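Pre-mRNA splicing helicase-like protein (PDB 4RVQ) is a Brr2-type helicase of the pre-mRNA splicing machinery whose PWI-like domain probably mediates contacts with proteins or RNA. Local coordinates at residues Ala21-Pro33 with Leu73-Leu85. Numbering follows the deposited sequence.
Sequences AYWLQRQIGRVYP and LFDYEHHELVQKL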
loop_
_atom_site.group_PDB
_atom_site.type_symbol
_atom_site.label_atom_id
_atom_site.label_comp_id
_atom_site.label_asym_id
_atom_site.label_seq_id
_atom_site.Cartn_x
_atom_site.Cartn_y
_atom_site.Cartn_z
ATOM N N ALA A 21 -7.489 -7.664 -0.053
ATOM C CA ALA A 21 -6.318 -8.515 0.055
ATOM C C ALA A 21 -5.429 -8.507 -1.186
ATOM O O ALA A 21 -4.235 -8.822 -1.059
ATOM C CB ALA A 21 -6.773 -9.944 0.314
ATOM N N TYR A 22 -5.982 -8.170 -2.356
ATOM C CA TYR A 22 -5.254 -8.204 -3.615
ATOM C C TYR A 22 -5.101 -6.812 -4.245
ATOM O O TYR A 22 -4.649 -6.734 -5.379
ATOM C CB TYR A 22 -5.958 -9.145 -4.599
ATOM C CG TYR A 22 -6.015 -10.567 -4.124
ATOM C CD1 TYR A 22 -4.981 -11.429 -4.369
ATOM C CD2 TYR A 22 -7.105 -11.048 -3.413
ATOM C CE1 TYR A 22 -5.029 -12.757 -3.950
ATOM C CE2 TYR A 22 -7.192 -12.349 -2.996
ATOM C CZ TYR A 22 -6.150 -13.204 -3.237
ATOM O OH TYR A 22 -6.167 -14.519 -2.847
ATOM N N TRP A 23 -5.440 -5.734 -3.541
ATOM C CA TRP A 23 -5.372 -4.411 -4.148
ATOM C C TRP A 23 -3.977 -4.100 -4.659
ATOM O O TRP A 23 -3.806 -3.641 -5.785
ATOM C CB TRP A 23 -5.815 -3.376 -3.099
ATOM C CG TRP A 23 -5.791 -1.927 -3.610
ATOM C CD1 TRP A 23 -6.830 -1.266 -4.223
ATOM C CD2 TRP A 23 -4.683 -1.025 -3.610
ATOM N NE1 TRP A 23 -6.439 0.008 -4.564
ATOM C CE2 TRP A 23 -5.118 0.175 -4.217
ATOM C CE3 TRP A 23 -3.376 -1.095 -3.150
ATOM C CZ2 TRP A 23 -4.293 1.292 -4.352
ATOM C CZ3 TRP A 23 -2.545 0.030 -3.297
ATOM C CH2 TRP A 23 -3.013 1.183 -3.897
ATOM N N LEU A 24 -2.967 -4.340 -3.824
ATOM C CA LEU A 24 -1.598 -4.012 -4.215
ATOM C C LEU A 24 -1.184 -4.834 -5.428
ATOM O O LEU A 24 -0.604 -4.321 -6.400
ATOM C CB LEU A 24 -0.650 -4.201 -3.050
ATOM C CG LEU A 24 0.827 -3.974 -3.370
ATOM C CD1 LEU A 24 1.092 -2.569 -3.911
ATOM C CD2 LEU A 24 1.682 -4.271 -2.174
ATOM N N GLN A 25 -1.440 -6.154 -5.372
ATOM C CA GLN A 25 -1.104 -7.035 -6.469
ATOM C C GLN A 25 -1.761 -6.574 -7.757
ATOM O O GLN A 25 -1.158 -6.650 -8.838
ATOM C CB GLN A 25 -1.480 -8.465 -6.102
ATOM C CG GLN A 25 -0.973 -9.441 -7.131
ATOM C CD GLN A 25 -1.115 -10.894 -6.730
ATOM O OE1 GLN A 25 -1.250 -11.212 -5.557
ATOM N NE2 GLN A 25 -1.062 -11.766 -7.706
ATOM N N ARG A 26 -3.013 -6.105 -7.691
ATOM C CA ARG A 26 -3.688 -5.604 -8.893
ATOM C C ARG A 26 -3.055 -4.348 -9.413
ATOM O O ARG A 26 -2.945 -4.182 -10.627
ATOM C CB ARG A 26 -5.163 -5.302 -8.701
ATOM C CG ARG A 26 -6.015 -6.485 -8.580
ATOM C CD ARG A 26 -7.508 -6.135 -8.738
ATOM N NE ARG A 26 -7.968 -5.103 -7.810
ATOM C CZ ARG A 26 -8.239 -5.297 -6.522
ATOM N NH1 ARG A 26 -8.136 -6.499 -5.972
ATOM N NH2 ARG A 26 -8.619 -4.279 -5.766
ATOM N N GLN A 27 -2.600 -3.459 -8.530
ATOM C CA GLN A 27 -1.937 -2.264 -9.053
ATOM C C GLN A 27 -0.651 -2.652 -9.759
ATOM O O GLN A 27 -0.333 -2.121 -10.822
ATOM C CB GLN A 27 -1.609 -1.264 -7.955
ATOM C CG GLN A 27 -2.715 -0.937 -7.009
ATOM C CD GLN A 27 -4.050 -0.751 -7.712
ATOM O OE1 GLN A 27 -4.186 0.146 -8.551
ATOM N NE2 GLN A 27 -5.045 -1.579 -7.371
ATOM N N ILE A 28 0.120 -3.557 -9.171
ATOM C CA ILE A 28 1.369 -3.998 -9.757
ATOM C C ILE A 28 1.111 -4.792 -11.034
ATOM O O ILE A 28 1.843 -4.651 -12.025
ATOM C CB ILE A 28 2.118 -4.839 -8.723
ATOM C CG1 ILE A 28 2.580 -3.932 -7.575
ATOM C CG2 ILE A 28 3.270 -5.602 -9.386
ATOM C CD1 ILE A 28 3.273 -4.688 -6.425
ATOM N N GLY A 29 0.044 -5.584 -11.040
ATOM C CA GLY A 29 -0.275 -6.428 -12.175
ATOM C C GLY A 29 -0.628 -5.664 -13.441
ATOM O O GLY A 29 -0.561 -6.194 -14.563
ATOM N N ARG A 30 -1.053 -4.415 -13.311
ATOM C CA ARG A 30 -1.304 -3.610 -14.495
ATOM C C ARG A 30 -0.036 -3.319 -15.258
ATOM O O ARG A 30 -0.094 -3.109 -16.461
ATOM C CB ARG A 30 -1.950 -2.315 -14.098
ATOM C CG ARG A 30 -3.336 -2.554 -13.606
ATOM C CD ARG A 30 -4.257 -1.381 -13.826
ATOM N NE ARG A 30 -5.497 -1.609 -13.094
ATOM C CZ ARG A 30 -5.687 -1.249 -11.824
ATOM N NH1 ARG A 30 -4.718 -0.625 -11.154
ATOM N NH2 ARG A 30 -6.836 -1.518 -11.206
ATOM N N VAL A 31 1.106 -3.322 -14.562
ATOM C CA VAL A 31 2.420 -3.102 -15.153
ATOM C C VAL A 31 3.142 -4.434 -15.432
ATOM O O VAL A 31 3.903 -4.523 -16.393
ATOM C CB VAL A 31 3.330 -2.251 -14.200
ATOM C CG1 VAL A 31 4.734 -2.176 -14.750
ATOM C CG2 VAL A 31 2.766 -0.897 -13.935
ATOM N N TYR A 32 2.928 -5.434 -14.585
ATOM C CA TYR A 32 3.578 -6.734 -14.670
ATOM C C TYR A 32 2.491 -7.800 -14.747
ATOM O O TYR A 32 2.044 -8.322 -13.726
ATOM C CB TYR A 32 4.454 -6.968 -13.433
ATOM C CG TYR A 32 5.588 -5.969 -13.339
ATOM C CD1 TYR A 32 6.733 -6.125 -14.102
ATOM C CD2 TYR A 32 5.486 -4.845 -12.544
ATOM C CE1 TYR A 32 7.757 -5.179 -14.060
ATOM C CE2 TYR A 32 6.500 -3.907 -12.490
ATOM C CZ TYR A 32 7.611 -4.064 -13.254
ATOM O OH TYR A 32 8.618 -3.130 -13.207
ATOM N N PRO A 33 2.028 -8.125 -15.953
ATOM C CA PRO A 33 0.899 -9.064 -16.065
ATOM C C PRO A 33 1.236 -10.512 -15.710
ATOM O O PRO A 33 0.322 -11.290 -15.465
ATOM C CB PRO A 33 0.525 -8.950 -17.550
ATOM C CG PRO A 33 1.817 -8.521 -18.219
ATOM C CD PRO A 33 2.425 -7.557 -17.252
ATOM N N LEU A 73 12.572 -1.835 -7.759
ATOM C CA LEU A 73 11.621 -2.922 -7.895
ATOM C C LEU A 73 10.768 -2.735 -9.141
ATOM O O LEU A 73 10.362 -3.712 -9.793
ATOM C CB LEU A 73 10.742 -2.988 -6.649
ATOM C CG LEU A 73 9.761 -4.156 -6.583
ATOM C CD1 LEU A 73 10.547 -5.506 -6.444
ATOM C CD2 LEU A 73 8.802 -3.991 -5.403
ATOM N N PHE A 74 10.487 -1.481 -9.476
ATOM C CA PHE A 74 9.662 -1.108 -10.615
ATOM C C PHE A 74 10.531 -0.731 -11.834
ATOM O O PHE A 74 10.060 -0.029 -12.732
ATOM C CB PHE A 74 8.681 0.004 -10.215
ATOM C CG PHE A 74 7.511 -0.508 -9.394
ATOM C CD1 PHE A 74 7.588 -0.597 -8.003
ATOM C CD2 PHE A 74 6.338 -0.922 -10.018
ATOM C CE1 PHE A 74 6.512 -1.102 -7.278
ATOM C CE2 PHE A 74 5.267 -1.406 -9.294
ATOM C CZ PHE A 74 5.353 -1.497 -7.936
ATOM N N ASP A 75 11.779 -1.209 -11.865
ATOM C CA ASP A 75 12.602 -1.076 -13.077
ATOM C C ASP A 75 12.811 0.376 -13.524
ATOM O O ASP A 75 13.009 0.661 -14.724
ATOM C CB ASP A 75 12.016 -1.918 -14.209
ATOM C CG ASP A 75 12.010 -3.383 -13.873
ATOM O OD1 ASP A 75 13.049 -3.884 -13.385
ATOM O OD2 ASP A 75 10.982 -4.056 -14.099
ATOM N N TYR A 76 12.827 1.274 -12.544
ATOM C CA TYR A 76 13.143 2.700 -12.765
ATOM C C TYR A 76 12.122 3.346 -13.680
ATOM O O TYR A 76 12.391 4.410 -14.268
ATOM C CB TYR A 76 14.585 2.857 -13.263
ATOM C CG TYR A 76 15.594 2.161 -12.384
ATOM C CD1 TYR A 76 15.782 2.560 -11.085
ATOM C CD2 TYR A 76 16.291 1.043 -12.828
ATOM C CE1 TYR A 76 16.641 1.923 -10.257
ATOM C CE2 TYR A 76 17.173 0.398 -12.004
ATOM C CZ TYR A 76 17.340 0.825 -10.716
ATOM O OH TYR A 76 18.235 0.215 -9.882
ATOM N N GLU A 77 10.927 2.768 -13.708
ATOM C CA GLU A 77 9.830 3.352 -14.408
ATOM C C GLU A 77 8.605 3.353 -13.482
ATOM O O GLU A 77 8.661 2.978 -12.333
ATOM C CB GLU A 77 9.545 2.606 -15.700
ATOM C CG GLU A 77 10.661 2.805 -16.724
ATOM C CD GLU A 77 10.614 1.836 -17.867
ATOM O OE1 GLU A 77 9.730 0.958 -17.882
ATOM O OE2 GLU A 77 11.471 1.960 -18.750
ATOM N N HIS A 78 7.495 3.846 -13.995
ATOM C CA HIS A 78 6.276 3.766 -13.203
ATOM C C HIS A 78 6.443 4.629 -11.911
ATOM O O HIS A 78 5.944 4.224 -10.860
ATOM C CB HIS A 78 5.944 2.272 -12.836
ATOM C CG HIS A 78 6.201 1.290 -13.950
ATOM N ND1 HIS A 78 5.524 1.337 -15.146
ATOM C CD2 HIS A 78 7.105 0.284 -14.076
ATOM C CE1 HIS A 78 5.978 0.396 -15.954
ATOM N NE2 HIS A 78 6.937 -0.262 -15.328
ATOM N N HIS A 79 7.128 5.771 -11.970
ATOM C CA HIS A 79 7.355 6.557 -10.756
ATOM C C HIS A 79 6.057 7.012 -10.082
ATOM O O HIS A 79 5.980 7.119 -8.859
ATOM C CB HIS A 79 8.279 7.776 -10.992
ATOM C CG HIS A 79 8.787 8.321 -9.710
ATOM N ND1 HIS A 79 9.915 7.828 -9.088
ATOM C CD2 HIS A 79 8.240 9.219 -8.858
ATOM C CE1 HIS A 79 10.071 8.453 -7.929
ATOM N NE2 HIS A 79 9.082 9.313 -7.776
ATOM N N GLU A 80 5.038 7.293 -10.866
ATOM C CA GLU A 80 3.763 7.698 -10.269
ATOM C C GLU A 80 3.200 6.591 -9.363
ATOM O O GLU A 80 2.660 6.863 -8.285
ATOM C CB GLU A 80 2.748 8.121 -11.332
ATOM C CG GLU A 80 3.115 9.428 -12.034
ATOM C CD GLU A 80 1.972 10.006 -12.839
ATOM O OE1 GLU A 80 0.915 9.357 -12.965
ATOM O OE2 GLU A 80 2.135 11.133 -13.344
ATOM N N LEU A 81 3.325 5.335 -9.785
ATOM C CA LEU A 81 2.857 4.220 -8.961
ATOM C C LEU A 81 3.731 4.131 -7.722
ATOM O O LEU A 81 3.235 3.970 -6.599
ATOM C CB LEU A 81 2.848 2.932 -9.775
ATOM C CG LEU A 81 2.495 1.680 -8.979
ATOM C CD1 LEU A 81 1.153 1.825 -8.268
ATOM C CD2 LEU A 81 2.420 0.497 -9.920
ATOM N N VAL A 82 5.049 4.232 -7.909
ATOM C CA VAL A 82 5.962 4.224 -6.780
ATOM C C VAL A 82 5.546 5.269 -5.720
ATOM O O VAL A 82 5.416 4.963 -4.530
ATOM C CB VAL A 82 7.399 4.499 -7.244
ATOM C CG1 VAL A 82 8.296 4.719 -6.054
ATOM C CG2 VAL A 82 7.913 3.344 -8.083
ATOM N N GLN A 83 5.327 6.514 -6.148
ATOM C CA GLN A 83 4.971 7.601 -5.186
ATOM C C GLN A 83 3.623 7.334 -4.570
ATOM O O GLN A 83 3.441 7.597 -3.405
ATOM C CB GLN A 83 4.940 9.079 -5.724
ATOM C CG GLN A 83 4.481 10.242 -4.625
ATOM C CD GLN A 83 4.628 11.752 -5.123
ATOM O OE1 GLN A 83 5.055 11.962 -6.267
ATOM N NE2 GLN A 83 4.212 12.813 -4.275
ATOM N N LYS A 84 2.661 6.842 -5.348
ATOM C CA LYS A 84 1.354 6.531 -4.772
ATOM C C LYS A 84 1.478 5.530 -3.617
ATOM O O LYS A 84 0.829 5.657 -2.579
ATOM C CB LYS A 84 0.417 5.982 -5.850
ATOM C CG LYS A 84 -0.952 5.597 -5.355
ATOM C CD LYS A 84 -1.914 5.306 -6.484
ATOM C CE LYS A 84 -3.276 4.934 -6.046
ATOM N NZ LYS A 84 -4.022 4.431 -7.232
ATOM N N LEU A 85 2.309 4.508 -3.818
ATOM C CA LEU A 85 2.484 3.510 -2.782
ATOM C C LEU A 85 3.161 4.097 -1.540
ATOM O O LEU A 85 2.774 3.867 -0.411
ATOM C CB LEU A 85 3.276 2.311 -3.322
ATOM C CG LEU A 85 2.557 1.544 -4.447
ATOM C CD1 LEU A 85 3.436 0.370 -4.874
ATOM C CD2 LEU A 85 1.155 1.076 -4.056
HETATM O O HOH W 1 -2.731 2.410 -8.228
#
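L24 and L85 meet at the tightly packed end of this contact, their side chains crossing at about a right angle with L24 CD1 3.6 Å from L85 CD2. The same CD2 methyl lies 3.9 Å from CZ3 of W23, whose CG stands anti to the backbone N (chi1 -180°) and brings the far rim of the indole close to L85. V92 of helix 89-99 also packs on W23 and L24, both buried. One turn on, I28 CG1 comes in at the edge of the F74 ring, 3.7 Å from CZ, while CE2 of Y32 approaches CD2 of the same ring. Helices 23-29 and 79-85 run nearly antiparallel, at 165°, in the all-helical fold of this noncanonical PWI domain; their axes are 11.6 Å apart, and L24, Q27, L81 and L85 meet between them. L81 puts CD1 4.2 Å from Q27 CB and CD2 near both Q27 O and V31 CG2. Beyond it the contact turns polar and loose: Q27 OE1 and K84 NZ do not bond directly but share a water, which donates to OE1 and accepts from NZ. In the conformer described, the Q27 chain bends so that NE2 donates to W23 O and OE1 accepts from R30 NH1, above the carbonyl plane. At the other end a Schellman motif closes helix 63-73 with D75 as its C-prime residue, and Y32 OH donates to D75 OD2 (2.7 Å) from above the carboxylate plane. A phenylalanine in place of Y32 would probably leave D75 without this donor and the turn less firmly tied to 21-33. V31 lies beside H78 in a placement doubtful in detail, and K41 of helix 35-50 makes a cation-pi contact with Y32 while bonding to L73 O.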